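Local coordinates for protein L-lactate dehydrogenase (Trichomonas vaginalis, PDB 4UUL) that is an engineered form of a lactate dehydrogenase that reduces pyruvate to L-lactate with NADH, from a family whose members generally act as NAD-dependent malate dehydrogenases, at residues B[7-12]-B[84-89]; B[187-192]-B[314-319]. The protein carries 1 engineered substitution. All blocks are in the same frame, centred on the assembly; numbering follows the deposited sequence. Where two conformers were deposited one is given.

Interaction 1: residues B[7-12]-B[84-89]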
loop_
_atom_site.group_PDB
_atom_site.type_symbol
_atom_site.label_atom_id
_atom_site.label_comp_id
_atom_site.label_asym_id
_atom_site.label_seq_id
_atom_site.Cartn_x
_atom_site.Cartn_y
_atom_site.Cartn_z
ATOM N N VAL B 7 -12.549 9.580 -7.647
ATOM C CA VAL B 7 -12.452 8.134 -7.547
ATOM C C VAL B 7 -13.256 7.646 -6.374
ATOM O O VAL B 7 -13.011 8.035 -5.247
ATOM C CB VAL B 7 -10.958 7.734 -7.324
ATOM C CG1 VAL B 7 -10.848 6.228 -7.172
ATOM C CG2 VAL B 7 -10.069 8.279 -8.431
ATOM N N LEU B 8 -14.194 6.743 -6.648
ATOM C CA LEU B 8 -15.004 6.121 -5.602
ATOM C C LEU B 8 -14.391 4.777 -5.186
ATOM O O LEU B 8 -14.008 3.963 -6.020
ATOM C CB LEU B 8 -16.419 5.868 -6.110
ATOM C CG LEU B 8 -17.312 4.988 -5.244
ATOM C CD1 LEU B 8 -17.570 5.586 -3.852
ATOM C CD2 LEU B 8 -18.614 4.700 -5.938
ATOM N N ILE B 9 -14.342 4.540 -3.878
ATOM C CA ILE B 9 -14.065 3.234 -3.295
ATOM C C ILE B 9 -15.206 2.895 -2.349
ATOM O O ILE B 9 -15.478 3.650 -1.432
ATOM C CB ILE B 9 -12.723 3.209 -2.510
ATOM C CG1 ILE B 9 -11.564 3.653 -3.416
ATOM C CG2 ILE B 9 -12.493 1.835 -1.920
ATOM C CD1 ILE B 9 -10.281 3.939 -2.621
ATOM N N THR B 10 -15.935 1.808 -2.638
ATOM C CA THR B 10 -16.960 1.330 -1.737
ATOM C C THR B 10 -16.367 0.386 -0.721
ATOM O O THR B 10 -15.269 -0.131 -0.907
ATOM C CB THR B 10 -18.135 0.643 -2.490
ATOM O OG1 THR B 10 -17.629 -0.561 -3.036
ATOM C CG2 THR B 10 -18.698 1.574 -3.519
ATOM N N GLY B 11 -17.061 0.143 0.393
ATOM C CA GLY B 11 -16.442 -0.654 1.460
ATOM C C GLY B 11 -15.144 -0.047 1.959
ATOM O O GLY B 11 -14.209 -0.752 2.337
ATOM N N ALA B 12 -15.073 1.283 1.942
ATOM C CA ALA B 12 -13.790 1.959 2.079
ATOM C C ALA B 12 -13.102 1.746 3.401
ATOM O O ALA B 12 -11.906 1.944 3.464
ATOM C CB ALA B 12 -13.918 3.433 1.751
ATOM N N PHE B 84 -14.149 1.750 -7.729
ATOM C CA PHE B 84 -13.713 0.435 -7.268
ATOM C C PHE B 84 -14.840 -0.099 -6.377
ATOM O O PHE B 84 -14.995 0.334 -5.223
ATOM C CB PHE B 84 -12.413 0.554 -6.490
ATOM C CG PHE B 84 -11.241 0.988 -7.324
ATOM C CD1 PHE B 84 -10.977 2.335 -7.561
ATOM C CD2 PHE B 84 -10.391 0.040 -7.868
ATOM C CE1 PHE B 84 -9.902 2.718 -8.308
ATOM C CE2 PHE B 84 -9.281 0.466 -8.624
ATOM C CZ PHE B 84 -9.057 1.804 -8.824
ATOM N N LEU B 85 -15.636 -1.024 -6.944
ATOM C CA LEU B 85 -16.796 -1.575 -6.208
ATOM C C LEU B 85 -16.297 -2.789 -5.436
ATOM O O LEU B 85 -16.388 -3.950 -5.889
ATOM C CB LEU B 85 -17.940 -1.905 -7.149
ATOM C CG LEU B 85 -18.533 -0.742 -7.888
ATOM C CD1 LEU B 85 -19.741 -1.183 -8.651
ATOM C CD2 LEU B 85 -18.843 0.499 -7.071
ATOM N N VAL B 86 -15.765 -2.515 -4.253
ATOM C CA VAL B 86 -15.165 -3.529 -3.391
ATOM C C VAL B 86 -16.206 -4.178 -2.498
ATOM O O VAL B 86 -16.190 -5.388 -2.274
ATOM C CB VAL B 86 -14.089 -2.872 -2.489
ATOM C CG1 VAL B 86 -13.540 -3.826 -1.457
ATOM C CG2 VAL B 86 -12.980 -2.334 -3.403
ATOM N N ALA B 87 -17.138 -3.375 -1.985
ATOM C CA ALA B 87 -18.145 -3.859 -1.043
ATOM C C ALA B 87 -19.045 -4.882 -1.720
ATOM O O ALA B 87 -19.479 -4.691 -2.844
ATOM C CB ALA B 87 -19.011 -2.681 -0.496
ATOM N N SER B 88 -19.448 -5.888 -0.952
ATOM C CA SER B 88 -20.442 -6.867 -1.374
ATOM C C SER B 88 -20.980 -7.542 -0.105
ATOM O O SER B 88 -20.452 -7.357 0.968
ATOM C CB SER B 88 -19.827 -7.879 -2.297
ATOM O OG SER B 88 -18.878 -8.651 -1.648
ATOM N N MET B 89 -22.052 -8.305 -0.232
ATOM C CA MET B 89 -22.599 -9.077 0.864
ATOM C C MET B 89 -21.812 -10.361 0.961
ATOM O O MET B 89 -21.679 -11.089 -0.032
ATOM C CB MET B 89 -24.087 -9.355 0.605
ATOM C CG MET B 89 -24.850 -8.099 0.191
ATOM S SD MET B 89 -24.910 -6.847 1.508
ATOM C CE MET B 89 -25.942 -7.717 2.691
HETATM O O HOH W 1 -19.480 -2.196 -4.102
#
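T10 of strand 5-10 reaches the turn that follows strand 82-85, touching L85, V86 and A87. Its CB lies 4.0 Å from A87 CB, and from there the side chain forks. The methyl CG2 lies 3.7 Å from L85 CD2. OG1, placed between the backbone N and the carbonyl carbon (chi1 69°), accepts a hydrogen bond from A87 N at 3.0 Å, nearly straight (165°), and a weak, bent one from V86 N; a water joins it to A87 O. Threonine suits the place: the methyl packs on L85 while the hydroxyl takes amide N-H groups of a chain that has left the sheet through an inverse gamma turn centred there.

The two strands are the central neighbours of a Rossmann fold, and G11 opens its glycine-rich loop, part of the predicted NAD(+) site. A CB on G11 would point at 84-89 and press against A87 CB, already 3.5 Å from G11 N, and the positive phi also suits glycine. Upstream, parallel pairing takes over: F84 N donates to L8 O at 2.8 Å and T10 N to F84 O at 3.1 Å. The F84 ring meets V7 edge-on, CG1 3.8 Å from CE1.

Interaction 2: residues B[187-192]-B[314-319]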
loop_
_atom_site.group_PDB
_atom_site.type_symbol
_atom_site.label_atom_id
_atom_site.label_comp_id
_atom_site.label_asym_id
_atom_site.label_seq_id
_atom_site.Cartn_x
_atom_site.Cartn_y
_atom_site.Cartn_z
ATOM N N GLY B 187 -15.048 -18.611 -9.403
ATOM C CA GLY B 187 -15.618 -19.812 -8.846
ATOM C C GLY B 187 -15.044 -20.983 -9.533
ATOM O O GLY B 187 -14.024 -20.898 -10.271
ATOM N N GLU B 188 -15.741 -22.079 -9.315
ATOM C CA GLU B 188 -15.355 -23.375 -9.764
ATOM C C GLU B 188 -15.152 -23.433 -11.250
ATOM O O GLU B 188 -14.361 -24.239 -11.669
ATOM C CB GLU B 188 -16.397 -24.414 -9.307
ATOM C CG GLU B 188 -16.438 -24.630 -7.792
ATOM C CD GLU B 188 -17.421 -25.702 -7.360
ATOM O OE1 GLU B 188 -18.092 -26.297 -8.237
ATOM O OE2 GLU B 188 -17.521 -25.946 -6.143
ATOM N N SER B 189 -15.863 -22.631 -12.055
ATOM C CA SER B 189 -15.776 -22.783 -13.481
ATOM C C SER B 189 -14.676 -21.974 -14.162
ATOM O O SER B 189 -14.505 -22.040 -15.358
ATOM C CB SER B 189 -17.117 -22.492 -14.172
ATOM O OG SER B 189 -17.375 -21.124 -14.219
ATOM N N MET B 190 -13.938 -21.146 -13.419
ATOM C CA MET B 190 -12.901 -20.308 -13.999
ATOM C C MET B 190 -11.931 -21.171 -14.783
ATOM O O MET B 190 -11.559 -22.272 -14.375
ATOM C CB MET B 190 -12.125 -19.647 -12.904
ATOM C CG MET B 190 -11.238 -18.519 -13.304
ATOM S SD MET B 190 -10.387 -17.736 -11.912
ATOM C CE MET B 190 -9.380 -19.076 -11.290
ATOM N N VAL B 191 -11.484 -20.641 -15.922
ATOM C CA VAL B 191 -10.576 -21.368 -16.798
ATOM C C VAL B 191 -9.172 -20.739 -16.687
ATOM O O VAL B 191 -8.938 -19.643 -17.213
ATOM C CB VAL B 191 -11.053 -21.322 -18.260
ATOM C CG1 VAL B 191 -10.146 -22.253 -19.054
ATOM C CG2 VAL B 191 -12.505 -21.728 -18.385
ATOM N N ALA B 192 -8.251 -21.422 -16.013
ATOM C CA ALA B 192 -6.852 -20.966 -15.925
ATOM C C ALA B 192 -6.130 -21.679 -17.086
ATOM O O ALA B 192 -5.739 -22.855 -16.998
ATOM C CB ALA B 192 -6.269 -21.315 -14.557
ATOM N N ASP B 314 -17.177 -23.280 -22.793
ATOM C CA ASP B 314 -18.607 -23.538 -22.875
ATOM C C ASP B 314 -19.197 -23.747 -21.492
ATOM O O ASP B 314 -20.291 -23.283 -21.186
ATOM C CB ASP B 314 -18.848 -24.762 -23.757
ATOM C CG ASP B 314 -18.489 -24.533 -25.220
ATOM O OD1 ASP B 314 -18.305 -23.382 -25.656
ATOM O OD2 ASP B 314 -18.369 -25.576 -25.925
ATOM N N PHE B 315 -18.479 -24.458 -20.635
ATOM C CA PHE B 315 -19.001 -24.752 -19.304
ATOM C C PHE B 315 -19.095 -23.460 -18.479
ATOM O O PHE B 315 -20.065 -23.224 -17.758
ATOM C CB PHE B 315 -18.083 -25.750 -18.599
ATOM C CG PHE B 315 -18.562 -26.212 -17.281
ATOM C CD1 PHE B 315 -19.420 -27.299 -17.184
ATOM C CD2 PHE B 315 -18.139 -25.603 -16.127
ATOM C CE1 PHE B 315 -19.850 -27.758 -15.954
ATOM C CE2 PHE B 315 -18.585 -26.020 -14.881
ATOM C CZ PHE B 315 -19.436 -27.122 -14.790
ATOM N N THR B 316 -18.073 -22.591 -18.535
ATOM C CA THR B 316 -18.078 -21.360 -17.745
ATOM C C THR B 316 -19.073 -20.374 -18.337
ATOM O O THR B 316 -19.741 -19.637 -17.598
ATOM C CB THR B 316 -16.668 -20.799 -17.570
ATOM O OG1 THR B 316 -16.691 -19.798 -16.532
ATOM C CG2 THR B 316 -16.146 -20.136 -18.841
ATOM N N GLU B 317 -19.267 -20.365 -19.649
ATOM C CA GLU B 317 -20.327 -19.574 -20.261
ATOM C C GLU B 317 -21.692 -19.977 -19.734
ATOM O O GLU B 317 -22.507 -19.149 -19.309
ATOM C CB GLU B 317 -20.281 -19.729 -21.775
ATOM C CG GLU B 317 -21.413 -19.061 -22.569
ATOM C CD GLU B 317 -21.382 -19.485 -24.016
ATOM O OE1 GLU B 317 -21.381 -20.687 -24.296
ATOM O OE2 GLU B 317 -21.375 -18.636 -24.841
ATOM N N LYS B 318 -21.955 -21.282 -19.752
ATOM C CA LYS B 318 -23.229 -21.804 -19.243
ATOM C C LYS B 318 -23.416 -21.390 -17.770
ATOM O O LYS B 318 -24.489 -20.955 -17.345
ATOM C CB LYS B 318 -23.246 -23.346 -19.407
ATOM C CG LYS B 318 -24.515 -23.989 -18.911
ATOM C CD LYS B 318 -24.488 -25.501 -19.258
ATOM C CE LYS B 318 -25.695 -26.293 -18.794
ATOM N NZ LYS B 318 -25.854 -26.298 -17.366
ATOM N N ASP B 319 -22.350 -21.500 -16.974
ATOM C CA ASP B 319 -22.371 -21.123 -15.562
ATOM C C ASP B 319 -22.749 -19.653 -15.400
ATOM O O ASP B 319 -23.619 -19.315 -14.578
ATOM C CB ASP B 319 -20.996 -21.385 -14.981
ATOM C CG ASP B 319 -20.872 -21.133 -13.548
ATOM O OD1 ASP B 319 -21.812 -21.403 -12.799
ATOM O OD2 ASP B 319 -19.775 -20.673 -13.105
HETATM O O HOH W 2 -18.045 -20.919 -11.020
#
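S189 presents its hydroxyl to two residues of helix 307-337, T316 and D319, which stand one turn apart on the same side. S189 OG lies between the backbone N and the carbonyl carbon (chi1 75°), and from there it donates to D319 OD2 at 2.7 Å, meeting that oxygen on its anti side, 25° out of the carboxylate plane. A water that accepts from S189 N gives a second bond to D319 OD2, and N185 ND2 supplies a third. Three donors on one oxygen would tend to favour the ionised form of the aspartate.

T316 OG1 is anti to the backbone N (chi1 -166°), which leaves CG2 between N and the carbonyl carbon, facing V191. OG1 lies 2.8 Å from S189 OG and 3.3 Å from S189 O, and is also hydrogen-bonded to N185 N; T316 CG2 is 4.0 Å from V191 CG2. A threonine can thus serve a polar loop and an apolar strand from one helical position, whereas serine, with a short hydroxyl arm, lets the loop come close. F315 adds an apolar border: its ring edge lies near S189 CB, with CD2 3.8 Å off. The loop itself is tightened by a backbone bond from M190 N to G187 O, and the positive phi of G187 suits a residue without CB.

This loop follows H186, the predicted proton acceptor, and leads into strand 191-193, an outer strand of an antiparallel sheet; V191 is backbone-hydrogen-bonded to W183 of strand 177-183. V191 also rests on W308, L309 and K312 of helix 307-337. The CB of M190 is turned away from 314-319, and its side chain touches F222 and I225 of helix 214-236, while T316 touches F285 of strand 284-291.

How the interactions relate
Interaction 1 belongs to the nucleotide-binding half of the chain and interaction 2 to the C-terminal half, on opposite sides of the chain's centre. Their centres are 25 Å apart and their nearest atoms about 13 Å. Each lies near a functional site. In interaction 1, the nearest atoms of G11 and the D41 side chain are about 3 Å apart, and the V86 side chain is about 4 Å from that of I128; D41, I128 and S88 bind NADH in another structure of this protein, none being bound to this chain. In interaction 2, the M190 side chain lies about 4 Å from that of H186, the predicted proton acceptor, and about 8 Å from that of D132, also NADH-binding.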